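Local coordinates for protein intracellular serine protease (Bacillus licheniformis, PDB 4ZOQ) that probably cleaves peptide bonds as a subtilisin-like serine endopeptidase, and serves as a lanthipeptide protease that cuts in a sequence-specific manner, at residues 77-82 with 105-110. Residues are numbered along the deposited sequence; the frame is centred on the assembly and turned at random.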
# COMPACT_ATOMS: atom_id res chain seq x y z
N LYS B 77 -17.98 7.31 -7.08
CA LYS B 77 -18.74 7.78 -5.94
C LYS B 77 -17.80 7.90 -4.73
O LYS B 77 -16.71 7.32 -4.75
CB LYS B 77 -19.93 6.81 -5.74
CG LYS B 77 -20.56 6.66 -4.36
CD LYS B 77 -21.89 5.89 -4.47
CE LYS B 77 -21.88 4.78 -5.53
NZ LYS B 77 -21.26 3.48 -5.09
N PRO B 78 -18.17 8.68 -3.69
CA PRO B 78 -17.37 8.62 -2.46
C PRO B 78 -17.40 7.21 -1.85
O PRO B 78 -18.38 6.50 -2.07
CB PRO B 78 -18.02 9.67 -1.56
CG PRO B 78 -19.40 9.83 -2.09
CD PRO B 78 -19.28 9.64 -3.57
N VAL B 79 -16.35 6.81 -1.13
CA VAL B 79 -16.28 5.47 -0.52
C VAL B 79 -17.41 5.29 0.47
O VAL B 79 -17.65 6.16 1.31
CB VAL B 79 -14.91 5.24 0.22
CG1 VAL B 79 -14.95 3.99 1.09
CG2 VAL B 79 -13.75 5.18 -0.77
N SER B 80 -18.10 4.16 0.38
CA SER B 80 -19.22 3.88 1.28
C SER B 80 -19.00 2.65 2.17
O SER B 80 -19.81 2.35 3.06
CB SER B 80 -20.51 3.71 0.48
OG SER B 80 -20.36 2.66 -0.45
N GLY B 81 -17.95 1.89 1.88
CA GLY B 81 -17.64 0.71 2.68
C GLY B 81 -16.51 -0.09 2.07
O GLY B 81 -15.72 0.43 1.30
N ASP B 82 -16.43 -1.37 2.43
CA ASP B 82 -15.35 -2.23 1.97
C ASP B 82 -15.88 -3.64 1.75
O ASP B 82 -15.92 -4.43 2.68
CB ASP B 82 -14.21 -2.24 2.98
CG ASP B 82 -13.04 -3.09 2.55
OD1 ASP B 82 -13.00 -3.57 1.40
OD2 ASP B 82 -12.15 -3.32 3.40
N PRO B 105 -9.16 6.58 2.48
CA PRO B 105 -9.33 5.46 1.54
C PRO B 105 -9.44 5.96 0.09
O PRO B 105 -10.26 6.84 -0.18
CB PRO B 105 -10.65 4.81 1.99
CG PRO B 105 -11.45 5.97 2.58
CD PRO B 105 -10.42 6.95 3.16
N TYR B 106 -8.59 5.44 -0.79
CA TYR B 106 -8.72 5.60 -2.23
C TYR B 106 -9.03 4.25 -2.82
O TYR B 106 -8.12 3.46 -3.10
CB TYR B 106 -7.45 6.16 -2.86
CG TYR B 106 -7.15 7.61 -2.49
CD1 TYR B 106 -6.72 7.95 -1.21
CD2 TYR B 106 -7.30 8.62 -3.42
CE1 TYR B 106 -6.45 9.26 -0.87
CE2 TYR B 106 -7.03 9.94 -3.10
CZ TYR B 106 -6.60 10.25 -1.82
OH TYR B 106 -6.32 11.55 -1.48
N GLN B 107 -10.33 4.00 -3.02
CA GLN B 107 -10.82 2.68 -3.44
C GLN B 107 -10.61 2.41 -4.92
O GLN B 107 -11.29 2.98 -5.78
CB GLN B 107 -12.31 2.53 -3.09
CG GLN B 107 -12.87 1.18 -3.50
CD GLN B 107 -14.22 0.88 -2.85
OE1 GLN B 107 -14.78 1.73 -2.17
NE2 GLN B 107 -14.69 -0.34 -3.00
N VAL B 108 -9.65 1.55 -5.22
CA VAL B 108 -9.35 1.20 -6.61
C VAL B 108 -9.49 -0.29 -6.86
O VAL B 108 -9.25 -0.77 -7.96
CB VAL B 108 -7.94 1.65 -6.98
CG1 VAL B 108 -7.79 3.14 -6.75
CG2 VAL B 108 -6.91 0.89 -6.16
N LEU B 109 -9.89 -1.02 -5.82
CA LEU B 109 -10.09 -2.46 -5.91
C LEU B 109 -11.48 -2.84 -5.43
O LEU B 109 -12.08 -2.15 -4.58
CB LEU B 109 -9.05 -3.23 -5.07
CG LEU B 109 -7.56 -2.98 -5.25
CD1 LEU B 109 -6.79 -3.74 -4.17
CD2 LEU B 109 -7.11 -3.42 -6.63
N ASP B 110 -12.01 -3.89 -6.03
CA ASP B 110 -13.14 -4.61 -5.48
C ASP B 110 -12.95 -6.08 -5.83
O ASP B 110 -11.83 -6.49 -6.13
CB ASP B 110 -14.48 -4.05 -5.97
CG ASP B 110 -14.62 -4.03 -7.48
OD1 ASP B 110 -13.79 -4.62 -8.21
OD2 ASP B 110 -15.59 -3.39 -7.93
O HOH W 1 -17.35 1.87 -1.38
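Val79 and Gln107 form the main meeting point between the loop leading out of the short strand 77-78 and strand 102-110. Gln107 can be followed outward from the strand. Its CB lies 3.8 Å from Val79 CG2, an apolar touch at the aliphatic base of the side chain. With CG anti to the backbone N (chi1 -180°) and the chain extended beyond it, the side chain runs past the valine and brings OE1 to the water bound by Ser80 N, with Gly81 O nearby. There the carbonyl oxygen OE1 lies beside both valine methyls, CG1 at 4.0 Å and CG2 at 3.9 Å. No direct hydrogen bond joins the two segments; a single water does so instead. It donates to Gln107 OE1 at 2.7 Å and accepts from the backbone N of Ser80 at 3.0 Å. OE1 and Gly81 O, both acceptors, lie 3.8 Å apart; the water donates firmly to the first and only weakly to the second. CG2 of Val79 is also the methyl that reaches Pro105, two residues back on the same side of the strand, with 4.1 Å to ring atom CG. It thus rests between the proline ring and the root of Gln107. Past Gly81, the carboxylate of Asp82 is held by Ser52, Gly85 and Thr88, while Gln107 packs against Asn72 and Pro83. Strand 102-110 runs parallel to its neighbour 46-51 in the largely parallel central sheet of the subtilisin-like fold, and the contact packs the loop before helix 86-97 onto it, near Asp51 and His86, two residues predicted to belong to the charge relay system.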